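Local atomic coordinates of diaphanous protein (Entamoeba histolytica, PDB entry 4DVG), a protein that probably binds Rho-family GTPases through the GTPase-binding and FH3 region of a formin, linking their signals to actin filament assembly. Residues Lys220-Phe226 and Ser263-Leu269; Arg257-Arg261 and Ser297-Asp301; Leu273-Lys277 and Ile291-Phe295. All coordinates share one frame; numbering follows the deposited sequence.

Following the chain from the N terminus, 220-226 comes first and waits for 263-269, where contact 1 closes. Before that happens, 257-261 has already opened contact 2, so contacts 1 and 2 cross, both drawing on helix 254-265. Residues 273-277 then meet 291-295 in contact 3, a short closure that follows contact 1 in series and falls wholly within the longer loop of contact 2, which ends at 297-301. Helix 290-309 thus packs on helix 269-277 with its first turns and on helix 254-265 further along, while contact 1 ties the start of helix 223-228 to the same bundle. F294 touches both L269 and R261, bringing all three contacts together.

Contact 1: Lys220-Phe226 and Ser263-Leu269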
ATOM      1  N   LYS B 220      -4.095  21.757  25.338  1.00 62.01           N
ATOM      2  CA  LYS B 220      -2.707  22.181  25.395  1.00 59.27           C
ATOM      3  C   LYS B 220      -1.984  21.713  24.135  1.00 66.16           C
ATOM      4  O   LYS B 220      -2.417  20.757  23.489  1.00 62.04           O
ATOM      5  CB  LYS B 220      -2.036  21.647  26.657  1.00 61.42           C
ATOM      6  CG  LYS B 220      -2.422  22.402  27.936  1.00 63.17           C
ATOM      7  CD  LYS B 220      -1.368  22.152  29.024  1.00 64.11           C
ATOM      8  CE  LYS B 220      -1.703  22.831  30.346  1.00 67.02           C
ATOM      9  NZ  LYS B 220      -0.909  22.277  31.512  1.00 68.29           N
ATOM     10  N   LYS B 221      -0.907  22.398  23.763  1.00 54.43           N
ATOM     11  CA  LYS B 221      -0.208  22.071  22.512  1.00 51.42           C
ATOM     12  C   LYS B 221       0.175  20.617  22.538  1.00 44.74           C
ATOM     13  O   LYS B 221       0.670  20.138  23.553  1.00 45.29           O
ATOM     14  CB  LYS B 221       1.057  22.900  22.353  1.00 48.72           C
ATOM     15  CG  LYS B 221       1.420  23.277  20.922  1.00 55.77           C
ATOM     16  CD  LYS B 221       2.698  24.102  20.964  1.00 64.03           C
ATOM     17  CE  LYS B 221       3.224  24.505  19.610  1.00 68.98           C
ATOM     18  NZ  LYS B 221       4.522  25.211  19.825  1.00 65.43           N
ATOM     19  N   PHE B 222      -0.062  19.919  21.432  1.00 37.52           N
ATOM     20  CA  PHE B 222       0.396  18.542  21.302  1.00 44.19           C
ATOM     21  C   PHE B 222      -0.446  17.495  22.044  1.00 47.42           C
ATOM     22  O   PHE B 222      -0.110  16.323  22.026  1.00 47.70           O
ATOM     23  CB  PHE B 222       1.834  18.431  21.795  1.00 47.01           C
ATOM     24  CG  PHE B 222       2.804  19.232  21.007  1.00 47.79           C
ATOM     25  CD1 PHE B 222       2.737  19.257  19.626  1.00 47.97           C
ATOM     26  CD2 PHE B 222       3.795  19.959  21.644  1.00 45.58           C
ATOM     27  CE1 PHE B 222       3.666  19.991  18.894  1.00 44.06           C
ATOM     28  CE2 PHE B 222       4.703  20.694  20.927  1.00 41.99           C
ATOM     29  CZ  PHE B 222       4.643  20.710  19.551  1.00 39.07           C
ATOM     30  N   LEU B 223      -1.533  17.903  22.691  1.00 49.43           N
ATOM     31  CA  LEU B 223      -2.218  16.997  23.596  1.00 49.97           C
ATOM     32  C   LEU B 223      -2.782  15.754  22.904  1.00 58.71           C
ATOM     33  O   LEU B 223      -2.450  14.629  23.279  1.00 68.82           O
ATOM     34  CB  LEU B 223      -3.305  17.722  24.366  1.00 47.64           C
ATOM     35  CG  LEU B 223      -4.033  16.904  25.420  1.00 48.36           C
ATOM     36  CD1 LEU B 223      -3.059  16.340  26.463  1.00 45.92           C
ATOM     37  CD2 LEU B 223      -5.074  17.768  26.066  1.00 50.20           C
ATOM     38  N   SER B 224      -3.617  15.936  21.889  1.00 50.89           N
ATOM     39  CA  SER B 224      -4.248  14.765  21.289  1.00 54.75           C
ATOM     40  C   SER B 224      -3.264  13.802  20.588  1.00 57.62           C
ATOM     41  O   SER B 224      -3.394  12.582  20.729  1.00 59.90           O
ATOM     42  CB  SER B 224      -5.449  15.133  20.409  1.00 49.62           C
ATOM     43  OG  SER B 224      -5.131  16.139  19.493  1.00 63.52           O
ATOM     44  N   PHE B 225      -2.290  14.339  19.853  1.00 47.19           N
ATOM     45  CA  PHE B 225      -1.205  13.509  19.331  1.00 46.09           C
ATOM     46  C   PHE B 225      -0.534  12.726  20.456  1.00 54.51           C
ATOM     47  O   PHE B 225      -0.362  11.502  20.373  1.00 56.55           O
ATOM     48  CB  PHE B 225      -0.168  14.365  18.601  1.00 39.56           C
ATOM     49  CG  PHE B 225       1.169  13.724  18.466  1.00 44.17           C
ATOM     50  CD1 PHE B 225       1.293  12.400  18.092  1.00 37.77           C
ATOM     51  CD2 PHE B 225       2.318  14.459  18.684  1.00 49.09           C
ATOM     52  CE1 PHE B 225       2.544  11.817  17.953  1.00 39.93           C
ATOM     53  CE2 PHE B 225       3.580  13.885  18.537  1.00 44.86           C
ATOM     54  CZ  PHE B 225       3.686  12.548  18.182  1.00 49.79           C
ATOM     55  N   PHE B 226      -0.161  13.431  21.515  1.00 44.14           N
ATOM     56  CA  PHE B 226       0.567  12.784  22.582  1.00 45.88           C
ATOM     57  C   PHE B 226      -0.281  11.690  23.249  1.00 52.76           C
ATOM     58  O   PHE B 226       0.230  10.647  23.652  1.00 61.49           O
ATOM     59  CB  PHE B 226       1.046  13.814  23.602  1.00 44.85           C
ATOM     60  CG  PHE B 226       1.569  13.207  24.856  1.00 48.05           C
ATOM     61  CD1 PHE B 226       2.859  12.701  24.908  1.00 42.07           C
ATOM     62  CD2 PHE B 226       0.762  13.111  25.978  1.00 42.54           C
ATOM     63  CE1 PHE B 226       3.351  12.121  26.071  1.00 44.08           C
ATOM     64  CE2 PHE B 226       1.242  12.526  27.146  1.00 54.60           C
ATOM     65  CZ  PHE B 226       2.548  12.038  27.190  1.00 53.00           C
ATOM     66  N   SER B 263       6.604  22.392  26.414  1.00 47.07           N
ATOM     67  CA  SER B 263       5.238  22.002  26.042  1.00 48.33           C
ATOM     68  C   SER B 263       5.003  20.493  26.209  1.00 55.58           C
ATOM     69  O   SER B 263       3.923  20.066  26.603  1.00 64.17           O
ATOM     70  CB  SER B 263       4.935  22.318  24.575  1.00 50.48           C
ATOM     71  OG  SER B 263       5.210  23.642  24.214  1.00 63.55           O
ATOM     72  N   PHE B 264       5.996  19.686  25.867  1.00 46.33           N
ATOM     73  CA  PHE B 264       5.846  18.245  25.981  1.00 45.24           C
ATOM     74  C   PHE B 264       5.997  17.820  27.428  1.00 47.70           C
ATOM     75  O   PHE B 264       5.278  16.951  27.904  1.00 52.45           O
ATOM     76  CB  PHE B 264       6.861  17.498  25.094  1.00 48.17           C
ATOM     77  CG  PHE B 264       6.432  17.367  23.663  1.00 48.24           C
ATOM     78  CD1 PHE B 264       5.480  16.427  23.297  1.00 45.00           C
ATOM     79  CD2 PHE B 264       6.979  18.184  22.678  1.00 49.78           C
ATOM     80  CE1 PHE B 264       5.078  16.309  21.971  1.00 47.89           C
ATOM     81  CE2 PHE B 264       6.572  18.078  21.347  1.00 46.18           C
ATOM     82  CZ  PHE B 264       5.627  17.135  20.995  1.00 49.59           C
ATOM     83  N   ILE B 265       6.935  18.428  28.137  1.00 47.27           N
ATOM     84  CA  ILE B 265       7.050  18.151  29.557  0.68 50.90           C
ATOM     85  C   ILE B 265       5.737  18.491  30.248  1.00 55.08           C
ATOM     86  O   ILE B 265       5.259  17.740  31.098  1.00 54.76           O
ATOM     87  CB  ILE B 265       8.168  18.954  30.196  1.00 51.29           C
ATOM     88  CG1 ILE B 265       9.523  18.366  29.802  1.00 51.92           C
ATOM     89  CG2 ILE B 265       8.016  18.947  31.710  1.00 50.98           C
ATOM     90  CD1 ILE B 265      10.641  19.349  29.935  1.00 52.34           C
ATOM     91  N   GLU B 266       5.152  19.613  29.844  1.00 54.82           N
ATOM     92  CA  GLU B 266       3.945  20.138  30.452  1.00 60.63           C
ATOM     93  C   GLU B 266       2.773  19.163  30.357  1.00 62.31           C
ATOM     94  O   GLU B 266       1.843  19.255  31.144  1.00 65.34           O
ATOM     95  CB  GLU B 266       3.589  21.469  29.787  1.00 67.95           C
ATOM     96  CG  GLU B 266       2.606  22.354  30.537  1.00 78.53           C
ATOM     97  CD  GLU B 266       2.314  23.654  29.788  1.00 87.48           C
ATOM     98  OE1 GLU B 266       3.174  24.105  28.991  1.00 91.15           O
ATOM     99  OE2 GLU B 266       1.218  24.224  29.991  1.00 86.87           O
ATOM    100  N   ILE B 267       2.822  18.227  29.406  1.00 58.83           N
ATOM    101  CA  ILE B 267       1.702  17.310  29.177  1.00 54.54           C
ATOM    102  C   ILE B 267       2.013  15.843  29.463  1.00 61.21           C
ATOM    103  O   ILE B 267       1.270  14.950  29.053  1.00 63.48           O
ATOM    104  CB  ILE B 267       1.120  17.424  27.752  1.00 47.90           C
ATOM    105  CG1 ILE B 267       2.198  17.136  26.712  1.00 44.00           C
ATOM    106  CG2 ILE B 267       0.505  18.789  27.527  1.00 46.10           C
ATOM    107  CD1 ILE B 267       1.705  17.201  25.320  1.00 37.98           C
ATOM    108  N   GLY B 268       3.099  15.594  30.180  1.00 61.67           N
ATOM    109  CA  GLY B 268       3.374  14.259  30.668  1.00 59.66           C
ATOM    110  C   GLY B 268       4.377  13.396  29.920  1.00 54.27           C
ATOM    111  O   GLY B 268       4.546  12.218  30.275  1.00 54.93           O
ATOM    112  N   LEU B 269       5.068  13.973  28.933  1.00 49.24           N
ATOM    113  CA  LEU B 269       6.071  13.248  28.158  1.00 45.50           C
ATOM    114  C   LEU B 269       7.135  12.578  28.996  1.00 57.77           C
ATOM    115  O   LEU B 269       7.410  11.390  28.838  1.00 63.37           O
ATOM    116  CB  LEU B 269       6.775  14.157  27.171  1.00 53.81           C
ATOM    117  CG  LEU B 269       7.675  13.308  26.274  1.00 55.20           C
ATOM    118  CD1 LEU B 269       6.818  12.232  25.623  1.00 45.03           C
ATOM    119  CD2 LEU B 269       8.396  14.168  25.230  1.00 43.81           C
TER
HETATM  120  O   HOH W   1       1.695  21.447  25.657  1.00 36.66           O
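A Schellman motif closes helix 254-265 just where I267, G268 and L269 come up against F226. G268, at positive phi, is the C-prime residue: its N bonds back to I265 O at 3.2 Å, and L269 N reaches F264 O, also at 3.2 Å. F264 O takes a second bond from I267 N, the two donors lying on opposite faces of the carbonyl plane.

The turn hands I267 to the other segment. With chi1 at 59°, CG1 is wedged between the backbone N and the carbonyl carbon, and CD1 runs in among K221 O, F222 and F226, lying 3.7 Å from F222 CB. The F226 ring slides past I267 in the opposite direction and meets L269 with its edge, CE1 to L269 CD1 3.5 Å. F264, just before the turn, stacks offset on F222, their centroids 4.1 Å apart and planes 12° from parallel; F264 CZ sits over the centre of the F222 ring, while the aliphatic chain of K221 covers its opposite face. S263 CB touches the F222 edge, and F209 of helix 203-213 adds an edge-to-face partner.

Polar contacts flank this apolar packing. A water donates to K221 O at 2.7 Å and to S263 O at 2.8 Å, bridging two backbone carbonyls. Out in solvent, the extended K220 chain crosses E266 at about a right angle, and the salt bridge from NZ to OE2 is weak at 3.3 Å.

F222 is also the N-cap of helix 223-228, so one helix starts where another stops. A helix end turned by a Schellman motif, packed through stacked phenylalanines against the beginning of a second helix, makes a compact corner in this all-helical region, consistent with the armadillo-like stacking of formin FH3 domains.

Contact 2: Arg257-Arg261 and Ser297-Asp301; sequences RMDVR and SWEED
The R261 guanidinium lies with one face on W298, whose CD1 is 3.6 Å above its plane, and has D301 OD2 at its edge, in plane. The guanidinium and indole planes are only 23° apart, so the groups lie nearly parallel, with W298 CD1 offset toward the guanidinium rim. In return R261 CD sits over the face of the W298 five-membered ring, a CH-pi contact at 4.0 Å from CD to the centroid. The R261 chain leaves its helix fully extended through CG and CD and then bends at chi3, which lets the aliphatic part run over the indole and NH2 turn to the carboxylate. NH1 ends beside the backbone of S297 and W298; next to W298 N it faces another donor, and the two make no bond.

D301 is the shared acceptor. R257 grips it side-on, NE giving a bond of 3.0 Å to the syn lone pair of OD2 and NH2 one of 3.1 Å to OD1, which it meets from above the carboxylate plane. R261 NH2 adds a salt bridge to OD2 at 2.6 Å, but its hydrogen bond is weak, bent to 120° at the hydrogen. Two arginines on one carboxylate, itself buried, would be expected to keep D301 ionised. R257 has a second polar partner: its NH1 bonds to Q251 O.

The axes of the segments 257-261 and 297-301 come within 11.2 Å and run at 132° to each other, a gap that the long arginines span. Helix 236-249 lies against this contact through I249, which touches V260 and R261; F294, one turn before S297 on helix 290-309, packs on R261 too, and L254 at the start of helix 254-265 touches D301.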
ATOM      1  N   ARG B 257      14.196  24.930  21.310  1.00 50.40           N
ATOM      2  CA  ARG B 257      14.128  23.615  21.928  1.00 50.90           C
ATOM      3  C   ARG B 257      13.579  23.718  23.354  1.00 54.20           C
ATOM      4  O   ARG B 257      12.626  23.015  23.676  1.00 53.55           O
ATOM      5  CB  ARG B 257      15.499  22.890  21.927  1.00 45.55           C
ATOM      6  CG  ARG B 257      16.166  22.854  20.586  1.00 45.65           C
ATOM      7  CD  ARG B 257      17.371  21.938  20.548  0.66 49.06           C
ATOM      8  NE  ARG B 257      18.465  22.369  21.412  1.00 54.17           N
ATOM      9  CZ  ARG B 257      19.380  23.271  21.077  1.00 61.98           C
ATOM     10  NH1 ARG B 257      19.336  23.877  19.891  1.00 55.34           N
ATOM     11  NH2 ARG B 257      20.338  23.579  21.942  1.00 70.12           N
HETATM   12  N   MSE B 258      14.198  24.556  24.207  1.00 59.98           N
HETATM   13  CA  MSE B 258      13.791  24.669  25.612  1.00 52.29           C
HETATM   14  C   MSE B 258      12.233  24.833  25.576  1.00 52.76           C
HETATM   15  O   MSE B 258      11.511  24.220  26.355  1.00 51.72           O
HETATM   16  CB  MSE B 258      14.561  25.801  26.387  1.00 82.93           C
HETATM   17  CG  MSE B 258      15.934  25.481  27.236  1.00 42.46           C
ATOM     18  N   ASP B 259      11.721  25.558  24.583  1.00 48.32           N
ATOM     19  CA  ASP B 259      10.295  25.905  24.498  1.00 51.90           C
ATOM     20  C   ASP B 259       9.350  24.775  24.060  1.00 58.94           C
ATOM     21  O   ASP B 259       8.326  24.521  24.708  1.00 63.70           O
ATOM     22  CB  ASP B 259      10.117  27.106  23.559  1.00 59.34           C
ATOM     23  CG  ASP B 259       8.694  27.640  23.547  1.00 72.90           C
ATOM     24  OD1 ASP B 259       8.317  28.372  24.498  1.00 74.44           O
ATOM     25  OD2 ASP B 259       7.959  27.338  22.577  1.00 77.20           O
ATOM     26  N   VAL B 260       9.680  24.134  22.939  1.00 54.29           N
ATOM     27  CA  VAL B 260       8.922  23.002  22.418  1.00 45.76           C
ATOM     28  C   VAL B 260       8.920  21.830  23.410  1.00 49.73           C
ATOM     29  O   VAL B 260       7.858  21.288  23.772  1.00 46.06           O
ATOM     30  CB  VAL B 260       9.495  22.527  21.063  1.00 40.86           C
ATOM     31  CG1 VAL B 260       8.998  21.142  20.736  1.00 38.05           C
ATOM     32  CG2 VAL B 260       9.134  23.504  19.952  1.00 41.48           C
ATOM     33  N   ARG B 261      10.108  21.439  23.853  1.00 37.20           N
ATOM     34  CA  ARG B 261      10.204  20.394  24.860  1.00 47.41           C
ATOM     35  C   ARG B 261       9.445  20.736  26.164  1.00 50.49           C
ATOM     36  O   ARG B 261       8.865  19.843  26.781  1.00 51.49           O
ATOM     37  CB  ARG B 261      11.659  20.019  25.151  1.00 39.76           C
ATOM     38  CG  ARG B 261      11.779  18.899  26.183  1.00 50.30           C
ATOM     39  CD  ARG B 261      13.206  18.518  26.461  1.00 51.55           C
ATOM     40  NE  ARG B 261      14.076  19.596  26.024  1.00 65.07           N
ATOM     41  CZ  ARG B 261      15.199  19.421  25.349  1.00 68.08           C
ATOM     42  NH1 ARG B 261      15.616  18.200  25.020  1.00 80.72           N
ATOM     43  NH2 ARG B 261      15.901  20.475  25.018  1.00 56.02           N
ATOM     44  N   SER B 297      19.648  15.008  24.688  1.00 59.69           N
ATOM     45  CA  SER B 297      19.508  16.370  24.158  1.00 60.21           C
ATOM     46  C   SER B 297      18.977  17.316  25.238  1.00 69.35           C
ATOM     47  O   SER B 297      19.316  18.493  25.262  0.81 72.63           O
ATOM     48  CB  SER B 297      18.613  16.361  22.905  1.00 53.23           C
ATOM     49  OG  SER B 297      18.169  17.639  22.482  1.00 52.27           O
ATOM     50  N   TRP B 298      18.162  16.781  26.143  1.00 73.00           N
ATOM     51  CA  TRP B 298      17.604  17.546  27.253  1.00 69.64           C
ATOM     52  C   TRP B 298      18.694  17.920  28.230  1.00 73.47           C
ATOM     53  O   TRP B 298      18.655  18.988  28.837  1.00 71.13           O
ATOM     54  CB  TRP B 298      16.563  16.720  28.002  1.00 69.68           C
ATOM     55  CG  TRP B 298      15.816  17.478  29.040  1.00 63.96           C
ATOM     56  CD1 TRP B 298      15.751  18.832  29.172  1.00 63.66           C
ATOM     57  CD2 TRP B 298      15.027  16.933  30.101  1.00 63.77           C
ATOM     58  NE1 TRP B 298      14.961  19.167  30.238  1.00 63.65           N
ATOM     59  CE2 TRP B 298      14.501  18.021  30.830  1.00 66.79           C
ATOM     60  CE3 TRP B 298      14.695  15.631  30.497  1.00 68.73           C
ATOM     61  CZ2 TRP B 298      13.661  17.848  31.943  1.00 66.51           C
ATOM     62  CZ3 TRP B 298      13.860  15.458  31.611  1.00 68.85           C
ATOM     63  CH2 TRP B 298      13.361  16.562  32.320  1.00 66.12           C
ATOM     64  N   GLU B 299      19.664  17.028  28.385  1.00 75.88           N
ATOM     65  CA  GLU B 299      20.713  17.225  29.368  1.00 82.69           C
ATOM     66  C   GLU B 299      21.743  18.228  28.871  1.00 82.29           C
ATOM     67  O   GLU B 299      22.238  19.054  29.634  1.00 83.47           O
ATOM     68  CB  GLU B 299      21.371  15.889  29.735  1.00 93.58           C
ATOM     69  CG  GLU B 299      22.368  15.985  30.883  1.00103.29           C
ATOM     70  OE1 GLU B 299      20.673  16.128  32.550  1.00105.97           O
ATOM     71  OE2 GLU B 299      22.348  17.562  32.676  1.00110.68           O
ATOM     72  N   GLU B 300      22.058  18.160  27.584  1.00 84.75           N
ATOM     73  CA  GLU B 300      23.033  19.073  27.005  1.00 84.64           C
ATOM     74  C   GLU B 300      22.477  20.479  27.120  1.00 72.95           C
ATOM     75  O   GLU B 300      23.187  21.420  27.453  1.00 76.96           O
ATOM     76  CB  GLU B 300      23.326  18.697  25.547  1.00 95.35           C
ATOM     77  CG  GLU B 300      24.153  17.408  25.405  1.00115.86           C
ATOM     78  CD  GLU B 300      23.985  16.730  24.047  1.00126.05           C
ATOM     79  OE1 GLU B 300      23.506  17.399  23.101  1.00124.95           O
ATOM     80  OE2 GLU B 300      24.324  15.526  23.930  1.00129.68           O
ATOM     81  N   ASP B 301      21.182  20.599  26.881  1.00 67.13           N
ATOM     82  CA  ASP B 301      20.484  21.873  27.000  1.00 68.21           C
ATOM     83  C   ASP B 301      20.462  22.445  28.435  1.00 66.70           C
ATOM     84  O   ASP B 301      20.552  23.654  28.620  0.95 60.47           O
ATOM     85  CB  ASP B 301      19.071  21.739  26.423  1.00 60.74           C
ATOM     86  CG  ASP B 301      19.069  21.719  24.899  1.00 62.93           C
ATOM     87  OD1 ASP B 301      20.153  21.524  24.298  1.00 72.87           O
ATOM     88  OD2 ASP B 301      17.988  21.915  24.300  1.00 50.23           O
TER

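Contact 3: Leu273-Lys277 and Ile291-Phe295; sequences LENMK and INDFF
K277 N is bonded to L273 O at 3.1 Å, an ordinary turn of helix 269-277, and the two residues it joins both press on F295. K277 brings the charge. Its chain is extended beyond CG and comes from the opposite direction to the phenylalanine, so that NZ arrives off-centre, 4.0 Å from the F295 ring centroid and 32° from its normal. This cation-pi pair is the polar element of the contact; the rest is apolar packing. E274 joins by its aliphatic part, CG lying 4.0 Å from F295 CZ, and the E274 and F295 side chains cross at about a right angle. Within its own helix F295 is held too: F294 CD2 sits over the centre of one face, and I291 CG2 lies at the edge in plane.

Deeper in, L273 makes the link to F294. Its CD1 stands over a face of that ring, 4.1 Å from the centroid, in a CH-pi contact, while CB faces F295 and I291. Selenomethionine M276 bends at chi3 (60°), which turns CE toward I291 CD1, 3.9 Å away. I291 thus receives M276 on CD1 and K277 on CG2, the latter with K277 CE at 3.9 Å.

The two short helix segments run at 132°, their axes 11.3 Å apart at closest approach. Helix 236-249 backs them both: L242 touches L273 and I291, while N246 and I249 meet F294. Loop residues F229 and W281 pack on M276, and M282 on I291, so helix 236-249 and these loops pack against both helices of the joint.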
ATOM      1  N   LEU B 273       8.008   8.482  29.025  1.00 56.43           N
ATOM      2  CA  LEU B 273       9.198   7.788  28.553  1.00 64.58           C
ATOM      3  C   LEU B 273       9.850   6.995  29.678  1.00 71.46           C
ATOM      4  O   LEU B 273      10.190   5.827  29.505  0.61 75.91           O
ATOM      5  CB  LEU B 273      10.202   8.757  27.924  1.00 60.03           C
ATOM      6  CG  LEU B 273       9.580   9.672  26.881  1.00 56.06           C
ATOM      7  CD1 LEU B 273      10.621  10.625  26.300  1.00 51.85           C
ATOM      8  CD2 LEU B 273       8.881   8.836  25.801  1.00 53.15           C
ATOM      9  N   GLU B 274      10.014   7.629  30.834  1.00 74.90           N
ATOM     10  CA  GLU B 274      10.616   6.937  31.964  1.00 77.08           C
ATOM     11  C   GLU B 274       9.865   5.666  32.324  1.00 78.26           C
ATOM     12  O   GLU B 274      10.473   4.719  32.818  1.00 91.93           O
ATOM     13  CB  GLU B 274      10.769   7.857  33.177  1.00 81.51           C
ATOM     14  CG  GLU B 274      11.912   8.843  33.034  1.00 87.36           C
ATOM     15  CD  GLU B 274      12.065   9.740  34.240  1.00 95.93           C
ATOM     16  OE1 GLU B 274      11.463   9.433  35.290  0.20 99.01           O
ATOM     17  OE2 GLU B 274      12.783  10.758  34.138  1.00 97.68           O
ATOM     18  N   ASN B 275       8.555   5.623  32.078  1.00 76.44           N
ATOM     19  CA  ASN B 275       7.822   4.367  32.298  1.00 87.74           C
ATOM     20  C   ASN B 275       8.188   3.302  31.261  1.00 91.69           C
ATOM     21  O   ASN B 275       8.142   2.112  31.546  0.97103.18           O
ATOM     22  CB  ASN B 275       6.300   4.574  32.326  1.00 84.45           C
ATOM     23  OD1 ASN B 275       6.501   5.207  34.635  1.00 75.56           O
ATOM     24  ND2 ASN B 275       4.596   5.744  33.586  1.00 71.88           N
HETATM   25  N   MSE B 276       8.552   3.740  30.058  1.00 86.99           N
HETATM   26  CA  MSE B 276       8.889   2.827  28.973  1.00 86.06           C
HETATM   27  C   MSE B 276      10.255   2.201  29.182  1.00 90.79           C
HETATM   28  O   MSE B 276      10.522   1.104  28.698  0.70 94.35           O
HETATM   29  CB  MSE B 276       8.836   3.549  27.625  1.00 82.49           C
HETATM   30  CG  MSE B 276       7.409   3.891  27.179  1.00 87.59           C
HETATM   31 SE   MSE B 276       7.226   5.040  25.578  1.00 95.37          SE
HETATM   32  CE  MSE B 276       8.134   3.908  24.262  1.00 78.83           C
ATOM     33  N   LYS B 277      11.117   2.904  29.906  1.00 93.01           N
ATOM     34  CA  LYS B 277      12.444   2.393  30.233  1.00101.18           C
ATOM     35  C   LYS B 277      12.367   1.183  31.169  1.00110.49           C
ATOM     36  O   LYS B 277      13.201   0.283  31.095  1.00115.31           O
ATOM     37  CB  LYS B 277      13.308   3.490  30.867  1.00102.76           C
ATOM     38  CG  LYS B 277      13.789   4.580  29.909  1.00 98.63           C
ATOM     39  CD  LYS B 277      14.778   5.508  30.611  1.00 98.62           C
ATOM     40  CE  LYS B 277      15.567   6.349  29.623  1.00101.49           C
ATOM     41  NZ  LYS B 277      16.509   7.285  30.302  1.00101.15           N
ATOM     42  N   ILE B 291      14.464   7.406  22.507  1.00 79.62           N
ATOM     43  CA  ILE B 291      14.285   7.808  23.888  1.00 71.42           C
ATOM     44  C   ILE B 291      15.607   8.323  24.449  1.00 72.55           C
ATOM     45  O   ILE B 291      15.647   9.388  25.064  1.00 69.04           O
ATOM     46  CB  ILE B 291      13.739   6.669  24.754  1.00 73.71           C
ATOM     47  CG1 ILE B 291      12.317   6.309  24.316  1.00 72.71           C
ATOM     48  CG2 ILE B 291      13.737   7.071  26.207  1.00 73.25           C
ATOM     49  CD1 ILE B 291      11.690   5.192  25.127  1.00 73.64           C
ATOM     50  N   ASN B 292      16.696   7.593  24.224  1.00 72.81           N
ATOM     51  CA  ASN B 292      17.992   8.107  24.652  1.00 74.10           C
ATOM     52  C   ASN B 292      18.276   9.493  24.052  1.00 76.01           C
ATOM     53  O   ASN B 292      18.819  10.367  24.728  1.00 79.37           O
ATOM     54  CB  ASN B 292      19.131   7.125  24.352  1.00 77.00           C
ATOM     55  CG  ASN B 292      19.184   5.975  25.340  1.00 86.84           C
ATOM     56  OD1 ASN B 292      18.500   6.005  26.365  1.00 88.88           O
ATOM     57  ND2 ASN B 292      19.998   4.950  25.039  1.00 89.67           N
ATOM     58  N   ASP B 293      17.890   9.697  22.795  1.00 68.58           N
ATOM     59  CA  ASP B 293      18.241  10.926  22.100  1.00 66.56           C
ATOM     60  C   ASP B 293      17.588  12.078  22.819  1.00 68.78           C
ATOM     61  O   ASP B 293      18.221  13.114  23.046  1.00 72.33           O
ATOM     62  CB  ASP B 293      17.812  10.903  20.624  1.00 71.27           C
ATOM     63  CG  ASP B 293      18.692   9.992  19.766  1.00 93.19           C
ATOM     64  OD1 ASP B 293      19.751   9.509  20.250  1.00 98.50           O
ATOM     65  OD2 ASP B 293      18.319   9.761  18.596  1.00 99.37           O
ATOM     66  N   PHE B 294      16.324  11.875  23.182  1.00 61.94           N
ATOM     67  CA  PHE B 294      15.540  12.867  23.890  1.00 59.02           C
ATOM     68  C   PHE B 294      16.253  13.307  25.164  1.00 62.86           C
ATOM     69  O   PHE B 294      16.476  14.493  25.370  0.77 60.80           O
ATOM     70  CB  PHE B 294      14.139  12.329  24.219  1.00 57.20           C
ATOM     71  CG  PHE B 294      13.298  13.296  24.994  1.00 52.15           C
ATOM     72  CD1 PHE B 294      12.453  14.174  24.344  1.00 52.73           C
ATOM     73  CD2 PHE B 294      13.381  13.354  26.376  1.00 52.82           C
ATOM     74  CE1 PHE B 294      11.691  15.090  25.063  1.00 55.24           C
ATOM     75  CE2 PHE B 294      12.629  14.263  27.103  1.00 48.44           C
ATOM     76  CZ  PHE B 294      11.784  15.132  26.457  1.00 50.99           C
ATOM     77  N   PHE B 295      16.628  12.348  26.006  1.00 69.99           N
ATOM     78  CA  PHE B 295      17.285  12.659  27.276  1.00 72.25           C
ATOM     79  C   PHE B 295      18.661  13.273  27.084  1.00 76.29           C
ATOM     80  O   PHE B 295      18.981  14.282  27.711  1.00 75.52           O
ATOM     81  CB  PHE B 295      17.345  11.423  28.194  1.00 68.87           C
ATOM     82  CG  PHE B 295      16.014  11.063  28.779  1.00 65.66           C
ATOM     83  CD1 PHE B 295      15.433  11.871  29.744  1.00 63.84           C
ATOM     84  CD2 PHE B 295      15.319   9.960  28.326  0.46 69.39           C
ATOM     85  CE1 PHE B 295      14.206  11.577  30.262  1.00 62.90           C
ATOM     86  CE2 PHE B 295      14.089   9.652  28.846  1.00 71.38           C
ATOM     87  CZ  PHE B 295      13.528  10.465  29.815  1.00 70.82           C
TER